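Local coordinates for leucine aminopeptidase (Fimbriiglobus ruber, PDB 7D1B), which probably acts as a zinc-dependent glutaminyl cyclase of the M28 peptidase family, closing N-terminal glutamine of peptides into pyroglutamate, at residues 242-247 / 271-276; 281-286 / 299-304. One frame throughout, in Å; residues are numbered along the deposited sequence.

Contact 1. Residues 242-247 / 271-276; sequences LAMEGY and FVNERG
Met244 and Asn273 cross obliquely where 271-276 turns its corner, the methionine methyl against the amide. CB of Met244 lies 3.4 Å from Glu274 O, and CG, anti to the carbonyl carbon (chi1 -62°), stays near that oxygen and comes 4.1 Å from Val272 O. The chain then runs extended through SD, so that the terminal CE meets Asn273 ND2 at 3.4 Å. An alanine here would probably leave the Asn273 amide without its methyl neighbour and open a gap beside Val256 and Trp260, which the Met244 side chain also touches.

The backbone of Met244 is held by the same segment, 271-276: its N donates to Glu274 O (2.9 Å), while its O accepts from Gly276 N at 2.8 Å. Arg275 NH1 gives that O a second, longer bond of 3.3 Å, on a lone pair in the carbonyl plane; the same NH1 also donates to Thr281 O, and NH2 pairs with Asp282. Upstream, Val272 N binds Leu242 O, and Leu242 CD1 sits 3.8 Å above one face of the Phe271 ring, offset toward the rim. The parallel bridges Leu242-Phe271 and Met244-Arg275 are out of step by two residues, a beta bulge at the corner of 271-276. Helix 253-266 packs on Met244 and Phe271, helix 320-336 on Leu242 and Phe271, and after strand 242-244 Glu245 caps the start of helix 246-251, its OE2 accepting from Tyr247 N.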
loop_
_atom_site.group_PDB
_atom_site.type_symbol
_atom_site.label_atom_id
_atom_site.label_comp_id
_atom_site.label_asym_id
_atom_site.label_seq_id
_atom_site.Cartn_x
_atom_site.Cartn_y
_atom_site.Cartn_z
ATOM N N LEU A 242 -5.330 1.641 13.845
ATOM C CA LEU A 242 -4.087 1.959 13.133
ATOM C C LEU A 242 -3.120 2.531 14.158
ATOM O O LEU A 242 -3.116 3.728 14.446
ATOM C CB LEU A 242 -4.352 2.904 11.956
ATOM C CG LEU A 242 -5.384 2.417 10.930
ATOM C CD1 LEU A 242 -5.603 3.480 9.863
ATOM C CD2 LEU A 242 -4.989 1.074 10.309
ATOM N N ALA A 243 -2.331 1.638 14.753
ATOM C CA ALA A 243 -1.398 1.974 15.813
ATOM C C ALA A 243 0.012 2.127 15.251
ATOM O O ALA A 243 0.254 1.995 14.052
ATOM C CB ALA A 243 -1.485 0.940 16.946
ATOM N N MET A 244 0.955 2.424 16.137
ATOM C CA MET A 244 2.305 2.792 15.739
ATOM C C MET A 244 3.231 1.591 15.897
ATOM O O MET A 244 3.432 1.089 17.005
ATOM C CB MET A 244 2.769 3.956 16.602
ATOM C CG MET A 244 1.893 5.177 16.407
ATOM S SD MET A 244 2.303 6.458 17.595
ATOM C CE MET A 244 1.455 7.862 16.867
ATOM N N GLU A 245 3.790 1.114 14.793
ATOM C CA GLU A 245 4.731 0.003 14.940
ATOM C C GLU A 245 6.160 0.480 14.828
ATOM O O GLU A 245 6.432 1.592 14.374
ATOM C CB GLU A 245 4.468 -1.259 14.106
ATOM C CG GLU A 245 4.676 -1.155 12.591
ATOM C CD GLU A 245 6.145 -1.149 12.148
ATOM O OE1 GLU A 245 6.492 -0.265 11.345
ATOM O OE2 GLU A 245 6.951 -1.988 12.616
ATOM N N GLY A 246 7.061 -0.368 15.318
ATOM C CA GLY A 246 8.383 0.099 15.668
ATOM C C GLY A 246 9.232 0.524 14.491
ATOM O O GLY A 246 9.997 1.483 14.599
ATOM N N TYR A 247 9.174 -0.205 13.368
ATOM C CA TYR A 247 10.038 0.214 12.268
ATOM C C TYR A 247 9.632 1.589 11.754
ATOM O O TYR A 247 10.491 2.407 11.402
ATOM C CB TYR A 247 10.038 -0.819 11.150
ATOM C CG TYR A 247 10.707 -2.104 11.545
ATOM C CD1 TYR A 247 12.082 -2.175 11.707
ATOM C CD2 TYR A 247 9.962 -3.253 11.739
ATOM C CE1 TYR A 247 12.705 -3.376 12.058
ATOM C CE2 TYR A 247 10.566 -4.456 12.087
ATOM C CZ TYR A 247 11.934 -4.502 12.257
ATOM O OH TYR A 247 12.538 -5.688 12.609
ATOM N N PHE A 271 -6.705 6.225 13.656
ATOM C CA PHE A 271 -5.289 6.499 13.926
ATOM C C PHE A 271 -5.133 6.744 15.420
ATOM O O PHE A 271 -5.605 7.767 15.936
ATOM C CB PHE A 271 -4.794 7.711 13.141
ATOM C CG PHE A 271 -4.672 7.465 11.651
ATOM C CD1 PHE A 271 -5.799 7.500 10.808
ATOM C CD2 PHE A 271 -3.429 7.187 11.079
ATOM C CE1 PHE A 271 -5.681 7.288 9.449
ATOM C CE2 PHE A 271 -3.311 6.962 9.709
ATOM C CZ PHE A 271 -4.441 6.999 8.899
ATOM N N VAL A 272 -4.513 5.804 16.128
ATOM C CA VAL A 272 -4.420 5.855 17.587
ATOM C C VAL A 272 -2.974 6.078 18.013
ATOM O O VAL A 272 -2.037 5.533 17.411
ATOM C CB VAL A 272 -5.017 4.593 18.253
ATOM C CG1 VAL A 272 -6.499 4.428 17.841
ATOM C CG2 VAL A 272 -4.221 3.330 17.957
ATOM N N ASN A 273 -2.797 6.871 19.071
ATOM C CA ASN A 273 -1.471 7.113 19.651
ATOM C C ASN A 273 -1.163 6.011 20.656
ATOM O O ASN A 273 -1.159 6.213 21.864
ATOM C CB ASN A 273 -1.402 8.509 20.261
ATOM C CG ASN A 273 -1.169 9.560 19.195
ATOM O OD1 ASN A 273 -2.063 9.879 18.413
ATOM N ND2 ASN A 273 0.050 10.049 19.103
ATOM N N GLU A 274 -0.894 4.818 20.118
ATOM C CA GLU A 274 -0.584 3.636 20.914
ATOM C C GLU A 274 0.468 2.836 20.172
ATOM O O GLU A 274 0.554 2.883 18.941
ATOM C CB GLU A 274 -1.800 2.715 21.095
ATOM C CG GLU A 274 -3.004 3.367 21.741
ATOM C CD GLU A 274 -4.215 2.434 21.839
ATOM O OE1 GLU A 274 -4.066 1.196 21.706
ATOM O OE2 GLU A 274 -5.331 2.948 22.066
ATOM N N ARG A 275 1.234 2.058 20.932
ATOM C CA ARG A 275 2.347 1.290 20.385
ATOM C C ARG A 275 1.929 -0.148 20.104
ATOM O O ARG A 275 1.512 -0.865 21.011
ATOM C CB ARG A 275 3.460 1.268 21.435
ATOM C CG ARG A 275 4.665 0.514 21.036
ATOM C CD ARG A 275 5.460 1.321 20.059
ATOM N NE ARG A 275 6.715 0.637 19.819
ATOM C CZ ARG A 275 6.849 -0.389 18.993
ATOM N NH1 ARG A 275 5.792 -0.812 18.295
ATOM N NH2 ARG A 275 8.033 -1.002 18.877
ATOM N N GLY A 276 2.116 -0.593 18.869
ATOM C CA GLY A 276 2.088 -2.018 18.582
ATOM C C GLY A 276 0.701 -2.635 18.486
ATOM O O GLY A 276 -0.333 -1.974 18.579
#

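Contact 2. Residues 281-286 / 299-304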
loop_
_atom_site.group_PDB
_atom_site.type_symbol
_atom_site.label_atom_id
_atom_site.label_comp_id
_atom_site.label_asym_id
_atom_site.label_seq_id
_atom_site.Cartn_x
_atom_site.Cartn_y
_atom_site.Cartn_z
ATOM N N THR A 281 4.699 -6.275 17.874
ATOM C CA THR A 281 5.043 -4.902 18.194
ATOM C C THR A 281 5.680 -4.222 16.985
ATOM O O THR A 281 5.406 -3.048 16.713
ATOM C CB THR A 281 5.967 -4.910 19.431
ATOM O OG1 THR A 281 5.306 -5.563 20.532
ATOM C CG2 THR A 281 6.334 -3.523 19.863
ATOM N N ASP A 282 6.520 -4.967 16.246
ATOM C CA ASP A 282 7.224 -4.515 15.058
ATOM C C ASP A 282 6.824 -5.423 13.909
ATOM O O ASP A 282 6.740 -6.646 14.075
ATOM C CB ASP A 282 8.740 -4.609 15.267
ATOM C CG ASP A 282 9.273 -3.572 16.262
ATOM O OD1 ASP A 282 8.488 -2.765 16.813
ATOM O OD2 ASP A 282 10.494 -3.560 16.483
ATOM N N VAL A 283 6.570 -4.827 12.750
ATOM C CA VAL A 283 5.981 -5.537 11.620
ATOM C C VAL A 283 6.899 -5.368 10.421
ATOM O O VAL A 283 7.083 -4.250 9.934
ATOM C CB VAL A 283 4.566 -5.020 11.300
ATOM C CG1 VAL A 283 3.953 -5.857 10.170
ATOM C CG2 VAL A 283 3.666 -5.045 12.542
ATOM N N LEU A 284 7.472 -6.466 9.943
ATOM C CA LEU A 284 8.181 -6.428 8.670
ATOM C C LEU A 284 7.166 -6.237 7.550
ATOM O O LEU A 284 6.137 -6.921 7.506
ATOM C CB LEU A 284 8.946 -7.732 8.462
ATOM C CG LEU A 284 10.073 -7.979 9.468
ATOM C CD1 LEU A 284 10.629 -9.371 9.262
ATOM C CD2 LEU A 284 11.156 -6.911 9.319
ATOM N N ASP A 285 7.454 -5.320 6.634
ATOM C CA ASP A 285 6.510 -5.034 5.566
ATOM C C ASP A 285 7.277 -4.323 4.450
ATOM O O ASP A 285 8.507 -4.174 4.499
ATOM C CB ASP A 285 5.331 -4.225 6.118
ATOM C CG ASP A 285 4.037 -4.483 5.400
ATOM O OD1 ASP A 285 4.042 -5.014 4.274
ATOM O OD2 ASP A 285 2.966 -4.120 5.966
ATOM N N ASP A 286 6.546 -3.880 3.426
ATOM C CA ASP A 286 7.169 -3.235 2.279
ATOM C C ASP A 286 7.859 -1.921 2.620
ATOM O O ASP A 286 8.631 -1.427 1.790
ATOM C CB ASP A 286 6.126 -3.017 1.177
ATOM C CG ASP A 286 5.847 -4.266 0.354
ATOM O OD1 ASP A 286 6.811 -4.974 -0.039
ATOM O OD2 ASP A 286 4.663 -4.502 0.042
ATOM N N ASP A 299 4.225 2.440 7.971
ATOM C CA ASP A 299 3.215 1.429 7.672
ATOM C C ASP A 299 1.928 1.803 8.397
ATOM O O ASP A 299 1.902 1.863 9.631
ATOM C CB ASP A 299 3.725 0.060 8.123
ATOM C CG ASP A 299 2.977 -1.099 7.500
ATOM O OD1 ASP A 299 2.005 -0.901 6.736
ATOM O OD2 ASP A 299 3.423 -2.250 7.786
ATOM N N VAL A 300 0.889 2.090 7.630
ATOM C CA VAL A 300 -0.445 2.379 8.141
ATOM C C VAL A 300 -1.178 1.041 8.088
ATOM O O VAL A 300 -1.566 0.568 7.010
ATOM C CB VAL A 300 -1.118 3.480 7.313
ATOM C CG1 VAL A 300 -2.593 3.604 7.694
ATOM C CG2 VAL A 300 -0.389 4.790 7.553
ATOM N N ILE A 301 -1.325 0.416 9.265
ATOM C CA ILE A 301 -1.665 -0.997 9.372
ATOM C C ILE A 301 -2.374 -1.234 10.694
ATOM O O ILE A 301 -2.045 -0.623 11.714
ATOM C CB ILE A 301 -0.379 -1.862 9.261
ATOM C CG1 ILE A 301 -0.677 -3.368 9.357
ATOM C CG2 ILE A 301 0.680 -1.444 10.300
ATOM C CD1 ILE A 301 0.492 -4.247 8.925
ATOM N N ASP A 302 -3.319 -2.180 10.690
ATOM C CA ASP A 302 -3.812 -2.792 11.919
ATOM C C ASP A 302 -3.483 -4.276 11.804
ATOM O O ASP A 302 -4.220 -5.043 11.172
ATOM C CB ASP A 302 -5.307 -2.572 12.109
ATOM C CG ASP A 302 -5.854 -3.277 13.331
ATOM O OD1 ASP A 302 -5.069 -3.921 14.078
ATOM O OD2 ASP A 302 -7.093 -3.155 13.539
ATOM N N PHE A 303 -2.376 -4.686 12.433
ATOM C CA PHE A 303 -1.925 -6.052 12.246
ATOM C C PHE A 303 -2.785 -7.046 13.007
ATOM O O PHE A 303 -2.576 -8.249 12.856
ATOM C CB PHE A 303 -0.440 -6.144 12.637
ATOM C CG PHE A 303 0.292 -7.368 12.101
ATOM C CD1 PHE A 303 -0.030 -7.972 10.880
ATOM C CD2 PHE A 303 1.323 -7.913 12.848
ATOM C CE1 PHE A 303 0.680 -9.087 10.421
ATOM C CE2 PHE A 303 2.027 -9.028 12.390
ATOM C CZ PHE A 303 1.705 -9.605 11.180
ATOM N N ASP A 304 -3.749 -6.578 13.804
ATOM C CA ASP A 304 -4.703 -7.467 14.450
ATOM C C ASP A 304 -5.953 -7.726 13.617
ATOM O O ASP A 304 -6.890 -8.365 14.107
ATOM C CB ASP A 304 -5.055 -6.946 15.844
ATOM C CG ASP A 304 -3.871 -6.966 16.780
ATOM O OD1 ASP A 304 -3.076 -7.933 16.719
ATOM O OD2 ASP A 304 -3.723 -6.003 17.562
#
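Val283 and Phe303 meet with the valine methyl CG1 over the centre of the aromatic ring, 4.2 Å above its plane, a CH-pi contact. The second methyl, CG2, lies 3.7 Å from Phe303 CD2, so the two branches of the valine divide the ring between its middle and its rim. With CG1 anti to the backbone N (chi1 -176°), the same methyl also comes 4.0 Å from Ile301 CD1. That isoleucine tip is shared: it stands 3.9 Å from Asp285 OD2 and so forms the apolar link between the valine and the acidic end of the contact.

There, Asp285 and Asp299 cross at about a right angle, their carboxylate planes turned 66° apart. Asp285 OD2 and Asp299 OD2 approach to 2.6 Å, and Asp285 CB also lies 3.2 Å from Asp299 OD2. The other oxygen, Asp285 OD1, takes a bond from Asp286 N on its anti side, 33° out of the carboxylate plane, which limits rotation of the group. Leu231 of strand 225-232 packs on both aspartates.

Asp299 lies on strand 297-300, parallel to 225-232 at the edge of the main sheet, and 281-286 is the loop before helix 287-292. The side chain of Phe303 is about 7 Å from the zinc ion held by Asp155, Glu188 and His309. A close carboxylate pair, with the Asp285 side chain about 7 Å from that of the zinc ligand Asp155, is consistent with the carboxylic-acid hydrogen-bond network that gives M28-family enzymes glutaminyl cyclase activity, of which this pair is probably a part.

How the contacts relate
Contact 1 lies nearer the periphery, its centre about 17 Å from that of the chain and several of its residues exposed; contact 2, about 11 Å from the chain centre, is buried and close to the zinc site. The first is mainly backbone pairing of short parallel strands, the second side chains alone: methyls against a ring, and a close pair of acids. They adjoin one another. Arg275 of contact 1 forms a salt bridge with Asp282 of contact 2, NH2 to OD1 at 2.8 Å, and Glu245 accepts from Val283 N. Both segments of contact 1 thereby touch the loop 281-286, which carries Val283 and Asp285 to 299-304.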